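Local coordinates for protein extracellular invertase (Aspergillus kawachii, PDB 5XHA) that probably hydrolyses sucrose and related fructosides by releasing terminal fructose, at residues A[41-46]-A[57-62]; A[319-324]-A[344-349]; A[370-375]-A[550-555]. One frame throughout, in Å; residues are numbered along the deposited sequence.

All three contacts are buried. Contacts 1 and 2 are antiparallel strand pairs of the N-terminal propeller, and both reach the same bound fructose. Mostly backbone hydrogen bonds carry them, with one to the His45 ring in contact 1. Asp41 of contact 1 bonds the sugar, and Tyr319 and Trp347 of contact 2 lie beside it. They meet where His45 NE2 bonds Ala322 O. Contact 3 instead joins residues 370-375 to 550-555 of the C-terminal sandwich through a glutamate, an arginine and a tyrosine, and the glutamate also takes a backbone N-H. Contacts 2 and 3 share a sheet through strands 341-348 and 366-385, where Ser344 N meets Arg374 O and Val346 O meets Leu371 N.

Contact 1: residues A[41-46]-A[57-62]; sequences DPCLHY and GFLHDG. With FRU (beta-D-fructofuranose), chain B.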
loop_
_atom_site.group_PDB
_atom_site.type_symbol
_atom_site.label_atom_id
_atom_site.label_comp_id
_atom_site.label_asym_id
_atom_site.label_seq_id
_atom_site.Cartn_x
_atom_site.Cartn_y
_atom_site.Cartn_z
ATOM N N ASP A 41 -10.606 19.028 -11.520
ATOM C CA ASP A 41 -9.306 19.669 -11.300
ATOM C C ASP A 41 -8.413 19.559 -12.525
ATOM O O ASP A 41 -8.231 18.455 -13.062
ATOM C CB ASP A 41 -8.501 18.929 -10.210
ATOM C CG ASP A 41 -9.031 19.124 -8.834
ATOM O OD1 ASP A 41 -10.217 19.522 -8.655
ATOM O OD2 ASP A 41 -8.230 18.836 -7.916
ATOM N N PRO A 42 -7.760 20.652 -12.906
ATOM C CA PRO A 42 -6.672 20.468 -13.837
ATOM C C PRO A 42 -5.500 19.784 -13.114
ATOM O O PRO A 42 -5.431 19.799 -11.887
ATOM C CB PRO A 42 -6.329 21.903 -14.270
ATOM C CG PRO A 42 -6.725 22.737 -13.110
ATOM C CD PRO A 42 -7.896 22.051 -12.477
ATOM N N CYS A 43 -4.628 19.147 -13.880
ATOM C CA CYS A 43 -3.430 18.512 -13.362
ATOM C C CYS A 43 -2.648 17.963 -14.567
ATOM O O CYS A 43 -3.021 18.222 -15.721
ATOM C CB CYS A 43 -3.800 17.393 -12.374
ATOM S SG CYS A 43 -4.781 16.057 -13.104
ATOM N N LEU A 44 -1.536 17.276 -14.305
ATOM C CA LEU A 44 -0.801 16.504 -15.332
ATOM C C LEU A 44 -0.061 17.342 -16.408
ATOM O O LEU A 44 0.614 16.768 -17.268
ATOM C CB LEU A 44 -1.741 15.460 -15.987
ATOM C CG LEU A 44 -1.262 14.559 -17.140
ATOM C CD1 LEU A 44 -1.879 13.167 -17.084
ATOM C CD2 LEU A 44 -1.568 15.183 -18.496
ATOM N N HIS A 45 -0.138 18.675 -16.341
ATOM C CA HIS A 45 0.438 19.521 -17.382
ATOM C C HIS A 45 1.941 19.239 -17.539
ATOM O O HIS A 45 2.652 19.112 -16.534
ATOM C CB HIS A 45 0.347 21.022 -17.058
ATOM C CG HIS A 45 -0.979 21.509 -16.561
ATOM N ND1 HIS A 45 -2.178 21.137 -17.121
ATOM C CD2 HIS A 45 -1.279 22.428 -15.611
ATOM C CE1 HIS A 45 -3.167 21.756 -16.499
ATOM N NE2 HIS A 45 -2.647 22.555 -15.585
ATOM N N TYR A 46 2.446 19.209 -18.773
ATOM C CA TYR A 46 3.901 19.200 -18.967
ATOM C C TYR A 46 4.312 19.676 -20.346
ATOM O O TYR A 46 3.555 19.554 -21.310
ATOM C CB TYR A 46 4.498 17.798 -18.729
ATOM C CG TYR A 46 4.093 16.749 -19.758
ATOM C CD1 TYR A 46 2.829 16.159 -19.725
ATOM C CD2 TYR A 46 4.967 16.361 -20.778
ATOM C CE1 TYR A 46 2.456 15.207 -20.667
ATOM C CE2 TYR A 46 4.602 15.409 -21.718
ATOM C CZ TYR A 46 3.340 14.831 -21.655
ATOM O OH TYR A 46 2.959 13.861 -22.579
ATOM N N GLY A 57 -3.781 18.839 -18.677
ATOM C CA GLY A 57 -4.586 17.731 -18.203
ATOM C C GLY A 57 -5.676 18.232 -17.286
ATOM O O GLY A 57 -5.625 19.364 -16.764
ATOM N N PHE A 58 -6.684 17.399 -17.116
ATOM C CA PHE A 58 -7.754 17.676 -16.170
ATOM C C PHE A 58 -8.512 16.388 -15.864
ATOM O O PHE A 58 -8.628 15.510 -16.718
ATOM C CB PHE A 58 -8.708 18.749 -16.728
ATOM C CG PHE A 58 -8.989 18.591 -18.191
ATOM C CD1 PHE A 58 -9.981 17.730 -18.624
ATOM C CD2 PHE A 58 -8.232 19.265 -19.128
ATOM C CE1 PHE A 58 -10.212 17.545 -19.975
ATOM C CE2 PHE A 58 -8.464 19.097 -20.482
ATOM C CZ PHE A 58 -9.457 18.233 -20.901
ATOM N N LEU A 59 -9.035 16.284 -14.651
ATOM C CA LEU A 59 -9.970 15.220 -14.318
ATOM C C LEU A 59 -11.210 15.365 -15.219
ATOM O O LEU A 59 -11.641 16.480 -15.515
ATOM C CB LEU A 59 -10.368 15.268 -12.830
ATOM C CG LEU A 59 -9.271 15.073 -11.773
ATOM C CD1 LEU A 59 -9.871 14.851 -10.398
ATOM C CD2 LEU A 59 -8.377 13.911 -12.114
ATOM N N HIS A 60 -11.766 14.237 -15.654
ATOM C CA HIS A 60 -12.877 14.221 -16.613
ATOM C C HIS A 60 -13.897 13.138 -16.231
ATOM O O HIS A 60 -13.559 11.960 -16.106
ATOM C CB HIS A 60 -12.333 13.996 -18.027
ATOM C CG HIS A 60 -13.366 14.042 -19.113
ATOM N ND1 HIS A 60 -14.434 14.918 -19.100
ATOM C CD2 HIS A 60 -13.457 13.356 -20.280
ATOM C CE1 HIS A 60 -15.151 14.749 -20.196
ATOM N NE2 HIS A 60 -14.574 13.819 -20.934
ATOM N N ASP A 61 -15.135 13.572 -16.012
ATOM C CA ASP A 61 -16.267 12.688 -15.697
ATOM C C ASP A 61 -16.048 11.823 -14.468
ATOM O O ASP A 61 -16.650 10.771 -14.349
ATOM C CB ASP A 61 -16.641 11.830 -16.924
ATOM C CG ASP A 61 -17.246 12.669 -18.046
ATOM O OD1 ASP A 61 -18.023 13.576 -17.737
ATOM O OD2 ASP A 61 -16.931 12.450 -19.223
ATOM N N GLY A 62 -15.196 12.278 -13.552
ATOM C CA GLY A 62 -14.886 11.505 -12.347
ATOM C C GLY A 62 -14.301 10.141 -12.649
ATOM O O GLY A 62 -14.439 9.233 -11.840
HETATM C C1 FRU B . -9.993 19.199 -5.378
HETATM C C2 FRU B . -9.882 17.646 -5.347
HETATM C C3 FRU B . -8.407 17.203 -5.354
HETATM C C4 FRU B . -8.523 15.781 -5.904
HETATM C C5 FRU B . -9.665 15.887 -6.906
HETATM C C6 FRU B . -10.595 14.674 -6.904
HETATM O O1 FRU B . -11.200 19.657 -6.020
HETATM O O3 FRU B . -7.767 17.305 -4.075
HETATM O O4 FRU B . -7.340 15.310 -6.550
HETATM O O5 FRU B . -10.401 17.076 -6.568
HETATM O O6 FRU B . -11.780 14.932 -7.683
#
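The His45 ring meets Gly57 at its edge. His45 ND1 accepts a bond from Gly57 N (3.2 Å, 159°), near the ring plane. One face of the ring has Cys43 C above it, near the rim. NE2 at the ring's other end bonds Ala322 O, so both nitrogens are used and fix the ring's rotation. Gly57 has no side chain; a CB there would run into Cys43 O and Leu44 CB, so the strands can come this close. Two backbone bonds add to the pairing. Leu59 N bonds Asp41 O at 2.8 Å, and Cys43 N bonds Gly57 O at 3.1 Å.

CG beside the backbone N (chi1 -72°) turns the Asp41 carboxylate to the sugar. Asp41 OD1 takes a hydrogen bond from fructose O1 at 2.8 Å, and OD2 lies by C3. Leu59 CD1 lines the pocket, 3.3 Å from fructose O6. Asp171 OD1, Arg170 NE and the backbone N of Asp99 also bond the sugar.

The two strands form the hairpin 37-47 and 54-60, probably in the first propeller blade. Strand 65-70 continues the sheet beyond 54-60. Strand 366-385 runs parallel to 37-47, and strand 96-103 packs against Cys43, Leu44 and Leu59.

Contact 2: residues A[319-324]-A[344-349]; sequences YAAAGK and SYVWLS. With FRU (beta-D-fructofuranose), chain B.
A beta bulge interrupts this antiparallel pair, which belongs to what is probably the last blade of the family 32 five-bladed propeller. Tyr319 pairs with Trp347 and Ala322 with Tyr345, so Ala320 and Ala321 together stand against the single residue Val346. Ala320 has positive phi (58°), consistent with the kink. Each pair makes two backbone bonds. Tyr319 N reaches Trp347 O at 2.9 Å, and Tyr345 N reaches Ala322 O at 2.9 Å.

The Trp347 side chain covers the kinked end. Its CG lies anti to the backbone N (chi1 -179°), which carries the indole toward the sugar side. Trp347 CE3 touches Ala320 CB at 4.0 Å and Tyr319 CB at 4.1 Å. Indole NE1 is bonded to Ile39 O. Fructose O1 lies in plane at the edge of the Tyr319 ring, 3.7 Å from Tyr319 CE2, and Trp347 CZ3 is 3.9 Å from the same O1. These are packing contacts at the wall of the sugar pocket. Tyr319 OH bonds Glu248, which holds the far end of the ring. Within the bulge, Ala321 CB rests 3.6 Å from Ser344 OG and also touches Val346 CG2.

Strand 366-385 bonds the other edge of strand 341-348. Strand 37-47 lies against Ala320, Ala322 and Trp347, and Phe54 and Val56 of strand 54-60 pack on Tyr345.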
loop_
_atom_site.group_PDB
_atom_site.type_symbol
_atom_site.label_atom_id
_atom_site.label_comp_id
_atom_site.label_asym_id
_atom_site.label_seq_id
_atom_site.Cartn_x
_atom_site.Cartn_y
_atom_site.Cartn_z
ATOM N N TYR A 319 -11.254 27.222 -8.015
ATOM C CA TYR A 319 -10.575 26.315 -7.121
ATOM C C TYR A 319 -9.497 25.504 -7.854
ATOM O O TYR A 319 -9.387 25.565 -9.075
ATOM C CB TYR A 319 -11.617 25.363 -6.496
ATOM C CG TYR A 319 -11.147 24.704 -5.234
ATOM C CD1 TYR A 319 -10.718 25.470 -4.160
ATOM C CD2 TYR A 319 -11.130 23.308 -5.099
ATOM C CE1 TYR A 319 -10.288 24.880 -2.996
ATOM C CE2 TYR A 319 -10.665 22.708 -3.935
ATOM C CZ TYR A 319 -10.252 23.509 -2.881
ATOM O OH TYR A 319 -9.799 22.974 -1.691
ATOM N N ALA A 320 -8.693 24.772 -7.081
ATOM C CA ALA A 320 -7.905 23.637 -7.569
ATOM C C ALA A 320 -6.939 23.927 -8.696
ATOM O O ALA A 320 -6.701 23.073 -9.535
ATOM C CB ALA A 320 -8.829 22.488 -7.966
ATOM N N ALA A 321 -6.325 25.098 -8.686
ATOM C CA ALA A 321 -5.466 25.491 -9.787
ATOM C C ALA A 321 -4.303 24.532 -9.967
ATOM O O ALA A 321 -3.700 24.074 -8.982
ATOM C CB ALA A 321 -4.945 26.899 -9.579
ATOM N N ALA A 322 -3.992 24.242 -11.229
ATOM C CA ALA A 322 -2.791 23.510 -11.575
ATOM C C ALA A 322 -2.018 24.287 -12.611
ATOM O O ALA A 322 -2.550 24.716 -13.642
ATOM C CB ALA A 322 -3.115 22.126 -12.108
ATOM N N GLY A 323 -0.735 24.423 -12.329
ATOM C CA GLY A 323 0.184 25.170 -13.150
ATOM C C GLY A 323 1.458 24.374 -13.341
ATOM O O GLY A 323 1.672 23.319 -12.707
ATOM N N LYS A 324 2.298 24.883 -14.221
ATOM C CA LYS A 324 3.485 24.180 -14.618
ATOM C C LYS A 324 4.477 25.163 -15.190
ATOM O O LYS A 324 4.096 26.108 -15.863
ATOM C CB LYS A 324 3.161 23.141 -15.691
ATOM C CG LYS A 324 4.277 22.126 -15.938
ATOM C CD LYS A 324 4.526 21.282 -14.688
ATOM C CE LYS A 324 5.374 20.041 -14.955
ATOM N NZ LYS A 324 5.453 19.165 -13.758
ATOM N N SER A 344 -0.627 28.996 -14.965
ATOM C CA SER A 344 -1.594 28.350 -14.068
ATOM C C SER A 344 -3.011 28.361 -14.662
ATOM O O SER A 344 -3.472 29.389 -15.148
ATOM C CB SER A 344 -1.596 29.040 -12.715
ATOM O OG SER A 344 -2.444 28.364 -11.794
ATOM N N TYR A 345 -3.673 27.203 -14.631
ATOM C CA TYR A 345 -5.077 27.063 -15.021
ATOM C C TYR A 345 -5.906 26.831 -13.777
ATOM O O TYR A 345 -5.721 25.837 -13.076
ATOM C CB TYR A 345 -5.295 25.878 -15.966
ATOM C CG TYR A 345 -4.704 26.005 -17.353
ATOM C CD1 TYR A 345 -3.380 25.673 -17.593
ATOM C CD2 TYR A 345 -5.479 26.418 -18.432
ATOM C CE1 TYR A 345 -2.840 25.759 -18.866
ATOM C CE2 TYR A 345 -4.944 26.528 -19.700
ATOM C CZ TYR A 345 -3.622 26.196 -19.913
ATOM O OH TYR A 345 -3.066 26.296 -21.166
ATOM N N VAL A 346 -6.819 27.751 -13.508
ATOM C CA VAL A 346 -7.768 27.616 -12.422
ATOM C C VAL A 346 -8.998 26.828 -12.894
ATOM O O VAL A 346 -9.421 26.950 -14.034
ATOM C CB VAL A 346 -8.191 29.007 -11.909
ATOM C CG1 VAL A 346 -9.226 28.897 -10.800
ATOM C CG2 VAL A 346 -6.978 29.787 -11.412
ATOM N N TRP A 347 -9.557 26.019 -12.010
ATOM C CA TRP A 347 -10.805 25.293 -12.276
ATOM C C TRP A 347 -11.976 26.181 -11.903
ATOM O O TRP A 347 -11.981 26.805 -10.831
ATOM C CB TRP A 347 -10.852 24.020 -11.423
ATOM C CG TRP A 347 -12.057 23.140 -11.595
ATOM C CD1 TRP A 347 -12.672 22.801 -12.763
ATOM C CD2 TRP A 347 -12.754 22.446 -10.560
ATOM N NE1 TRP A 347 -13.724 21.956 -12.520
ATOM C CE2 TRP A 347 -13.801 21.725 -11.171
ATOM C CE3 TRP A 347 -12.617 22.385 -9.175
ATOM C CZ2 TRP A 347 -14.691 20.935 -10.444
ATOM C CZ3 TRP A 347 -13.499 21.586 -8.449
ATOM C CH2 TRP A 347 -14.519 20.871 -9.088
ATOM N N LEU A 348 -12.954 26.265 -12.796
ATOM C CA LEU A 348 -14.233 26.860 -12.469
ATOM C C LEU A 348 -15.241 25.736 -12.458
ATOM O O LEU A 348 -15.702 25.300 -13.517
ATOM C CB LEU A 348 -14.621 27.931 -13.482
ATOM C CG LEU A 348 -15.880 28.743 -13.148
ATOM C CD1 LEU A 348 -15.631 29.599 -11.918
ATOM C CD2 LEU A 348 -16.268 29.636 -14.315
ATOM N N SER A 349 -15.552 25.244 -11.261
ATOM C CA SER A 349 -16.587 24.228 -11.097
ATOM C C SER A 349 -17.922 24.695 -11.679
ATOM O O SER A 349 -18.343 25.832 -11.455
ATOM C CB SER A 349 -16.792 23.894 -9.619
ATOM O OG SER A 349 -17.926 23.071 -9.447
HETATM C C1 FRU B . -9.993 19.199 -5.378
HETATM C C2 FRU B . -9.882 17.646 -5.347
HETATM C C3 FRU B . -8.407 17.203 -5.354
HETATM C C4 FRU B . -8.523 15.781 -5.904
HETATM C C5 FRU B . -9.665 15.887 -6.906
HETATM C C6 FRU B . -10.595 14.674 -6.904
HETATM O O1 FRU B . -11.200 19.657 -6.020
HETATM O O3 FRU B . -7.767 17.305 -4.075
HETATM O O4 FRU B . -7.340 15.310 -6.550
HETATM O O5 FRU B . -10.401 17.076 -6.568
HETATM O O6 FRU B . -11.780 14.932 -7.683
#

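Contact 3: residues A[370-375]-A[550-555]; sequences LLLPRE and VLEVYA. With FRU (beta-D-fructofuranose), chain E.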
loop_
_atom_site.group_PDB
_atom_site.type_symbol
_atom_site.label_atom_id
_atom_site.label_comp_id
_atom_site.label_asym_id
_atom_site.label_seq_id
_atom_site.Cartn_x
_atom_site.Cartn_y
_atom_site.Cartn_z
ATOM N N LEU A 370 -12.026 25.140 -17.403
ATOM C CA LEU A 370 -10.871 25.798 -16.828
ATOM C C LEU A 370 -10.935 27.260 -17.218
ATOM O O LEU A 370 -11.548 27.623 -18.235
ATOM C CB LEU A 370 -9.567 25.200 -17.361
ATOM C CG LEU A 370 -9.312 23.714 -17.128
ATOM C CD1 LEU A 370 -7.872 23.373 -17.474
ATOM C CD2 LEU A 370 -9.606 23.299 -15.700
ATOM N N LEU A 371 -10.296 28.103 -16.423
ATOM C CA LEU A 371 -10.162 29.514 -16.751
ATOM C C LEU A 371 -9.023 29.700 -17.734
ATOM O O LEU A 371 -8.279 28.763 -18.028
ATOM C CB LEU A 371 -9.941 30.341 -15.486
ATOM C CG LEU A 371 -11.106 30.272 -14.489
ATOM C CD1 LEU A 371 -10.849 31.134 -13.254
ATOM C CD2 LEU A 371 -12.422 30.666 -15.147
ATOM N N LEU A 372 -8.915 30.908 -18.279
ATOM C CA LEU A 372 -7.833 31.232 -19.194
ATOM C C LEU A 372 -6.470 30.937 -18.544
ATOM O O LEU A 372 -6.279 31.214 -17.374
ATOM C CB LEU A 372 -7.888 32.718 -19.562
ATOM C CG LEU A 372 -9.147 33.232 -20.278
ATOM C CD1 LEU A 372 -9.083 34.742 -20.381
ATOM C CD2 LEU A 372 -9.246 32.579 -21.639
ATOM N N PRO A 373 -5.516 30.409 -19.314
ATOM C CA PRO A 373 -4.186 30.246 -18.734
ATOM C C PRO A 373 -3.663 31.570 -18.198
ATOM O O PRO A 373 -3.806 32.600 -18.857
ATOM C CB PRO A 373 -3.333 29.795 -19.923
ATOM C CG PRO A 373 -4.068 30.295 -21.127
ATOM C CD PRO A 373 -5.518 30.175 -20.766
ATOM N N ARG A 374 -3.041 31.540 -17.027
ATOM C CA ARG A 374 -2.528 32.767 -16.414
ATOM C C ARG A 374 -1.013 32.692 -16.191
ATOM O O ARG A 374 -0.505 31.673 -15.723
ATOM C CB ARG A 374 -3.269 33.042 -15.103
ATOM C CG ARG A 374 -4.707 33.439 -15.340
ATOM C CD ARG A 374 -5.536 33.450 -14.084
ATOM N NE ARG A 374 -6.925 33.752 -14.396
ATOM C CZ ARG A 374 -7.899 33.846 -13.497
ATOM N NH1 ARG A 374 -7.643 33.660 -12.205
ATOM N NH2 ARG A 374 -9.137 34.120 -13.895
ATOM N N GLU A 375 -0.302 33.760 -16.564
ATOM C CA GLU A 375 1.123 33.907 -16.241
ATOM C C GLU A 375 1.234 34.445 -14.834
ATOM O O GLU A 375 0.566 35.416 -14.492
ATOM C CB GLU A 375 1.820 34.884 -17.205
ATOM C CG GLU A 375 1.978 34.331 -18.605
ATOM C CD GLU A 375 2.661 35.279 -19.560
ATOM O OE1 GLU A 375 3.389 36.158 -19.085
ATOM O OE2 GLU A 375 2.504 35.118 -20.781
ATOM N N VAL A 550 -18.962 32.403 -19.326
ATOM C CA VAL A 550 -17.777 32.493 -18.474
ATOM C C VAL A 550 -17.305 33.937 -18.399
ATOM O O VAL A 550 -16.877 34.502 -19.415
ATOM C CB VAL A 550 -16.621 31.611 -18.981
ATOM C CG1 VAL A 550 -15.463 31.621 -17.989
ATOM C CG2 VAL A 550 -17.098 30.199 -19.215
ATOM N N LEU A 551 -17.390 34.517 -17.200
ATOM C CA LEU A 551 -16.902 35.874 -16.943
ATOM C C LEU A 551 -15.624 35.835 -16.116
ATOM O O LEU A 551 -15.598 35.225 -15.043
ATOM C CB LEU A 551 -17.957 36.705 -16.203
ATOM C CG LEU A 551 -17.503 38.069 -15.648
ATOM C CD1 LEU A 551 -17.094 39.006 -16.770
ATOM C CD2 LEU A 551 -18.601 38.711 -14.812
ATOM N N GLU A 552 -14.573 36.476 -16.616
ATOM C CA GLU A 552 -13.332 36.671 -15.855
ATOM C C GLU A 552 -13.053 38.170 -15.740
ATOM O O GLU A 552 -12.983 38.867 -16.748
ATOM C CB GLU A 552 -12.153 35.972 -16.534
ATOM C CG GLU A 552 -12.325 34.468 -16.600
ATOM C CD GLU A 552 -11.084 33.728 -17.051
ATOM O OE1 GLU A 552 -9.944 34.181 -16.784
ATOM O OE2 GLU A 552 -11.258 32.665 -17.677
ATOM N N VAL A 553 -12.931 38.650 -14.507
ATOM C CA VAL A 553 -12.627 40.038 -14.219
ATOM C C VAL A 553 -11.201 40.153 -13.677
ATOM O O VAL A 553 -10.904 39.629 -12.614
ATOM C CB VAL A 553 -13.600 40.618 -13.167
ATOM C CG1 VAL A 553 -13.344 42.105 -12.989
ATOM C CG2 VAL A 553 -15.042 40.381 -13.592
ATOM N N TYR A 554 -10.341 40.829 -14.430
ATOM C CA TYR A 554 -8.979 41.141 -14.038
ATOM C C TYR A 554 -8.848 42.617 -13.665
ATOM O O TYR A 554 -9.530 43.477 -14.255
ATOM C CB TYR A 554 -8.033 40.848 -15.202
ATOM C CG TYR A 554 -7.956 39.381 -15.602
ATOM C CD1 TYR A 554 -8.919 38.810 -16.423
ATOM C CD2 TYR A 554 -6.920 38.579 -15.151
ATOM C CE1 TYR A 554 -8.852 37.479 -16.795
ATOM C CE2 TYR A 554 -6.836 37.235 -15.512
ATOM C CZ TYR A 554 -7.802 36.684 -16.335
ATOM O OH TYR A 554 -7.717 35.355 -16.692
ATOM N N ALA A 555 -7.961 42.914 -12.713
ATOM C CA ALA A 555 -7.658 44.313 -12.346
ATOM C C ALA A 555 -6.225 44.498 -11.894
ATOM O O ALA A 555 -5.729 43.730 -11.059
ATOM C CB ALA A 555 -8.606 44.808 -11.267
HETATM C C1 FRU E . -4.376 45.010 -19.672
HETATM C C2 FRU E . -3.632 43.832 -19.019
HETATM C C3 FRU E . -4.120 42.430 -19.434
HETATM C C4 FRU E . -4.038 41.662 -18.125
HETATM C C5 FRU E . -4.491 42.729 -17.135
HETATM C C6 FRU E . -4.017 42.462 -15.704
HETATM O O1 FRU E . -3.988 45.232 -21.035
HETATM O O2 FRU E . -2.205 43.923 -19.222
HETATM O O3 FRU E . -3.319 41.798 -20.448
HETATM O O4 FRU E . -4.808 40.449 -18.071
HETATM O O5 FRU E . -3.939 43.957 -17.627
HETATM O O6 FRU E . -5.016 42.868 -14.733
#
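Glu552 OE1 is gripped by two donors. Arg374 NH2 forms a salt bridge to Glu552 OE1 at 3.0 Å, with a nearly straight hydrogen bond (168°). Tyr554 OH gives Glu552 OE1 a short hydrogen bond of 2.5 Å. The two donors approach differently. Arg374 comes from above the carboxylate plane, while the tyrosine comes nearly along the C-O direction of OE1. OE1 itself lies in the guanidinium plane at its edge, and the two planes are turned 66° apart. The other oxygen is held too. Leu372 N bonds Glu552 OE2 at 3.0 Å on its syn lone pair, and His31 NE2 bonds OE2 as well. Both carboxylate oxygens are therefore satisfied in a buried place, which probably keeps the group charged.

The contact joins two domains. Strand 366-385 belongs to the propeller side, and strand 550-555 lies in the C-terminal beta-sandwich, a two-domain plan shared by family 32 enzymes. The strands do not pair here. Side chains of 550-555 meet both side chains and a backbone N-H of 370-375.

Arg374 has an extended chain from CG to NE, which takes its head across to strand 550-555. Arg374 NE bonds Tyr554 OH at 2.9 Å, with the hydroxyl tilted from the guanidinium plane. Tyr554 OH thus accepts from Arg374 and donates to Glu552. NH1 forms a salt bridge with Asp313, and NH2 also bonds Ser562.

Two leucines pack around the carboxylate. Leu371 CD2 sits 3.4 Å from Glu552 OE2 and touches Val550 CG1 at 4.3 Å. Leu372 CG comes within 3.4 Å of Glu552 OE2, and its CD1 lies near Tyr554 OH. Toward the far end of strand 550-555, Tyr554 CB lies 3.7 Å from O6 of another bound fructose, which is hydrogen-bonded to Gly557 N.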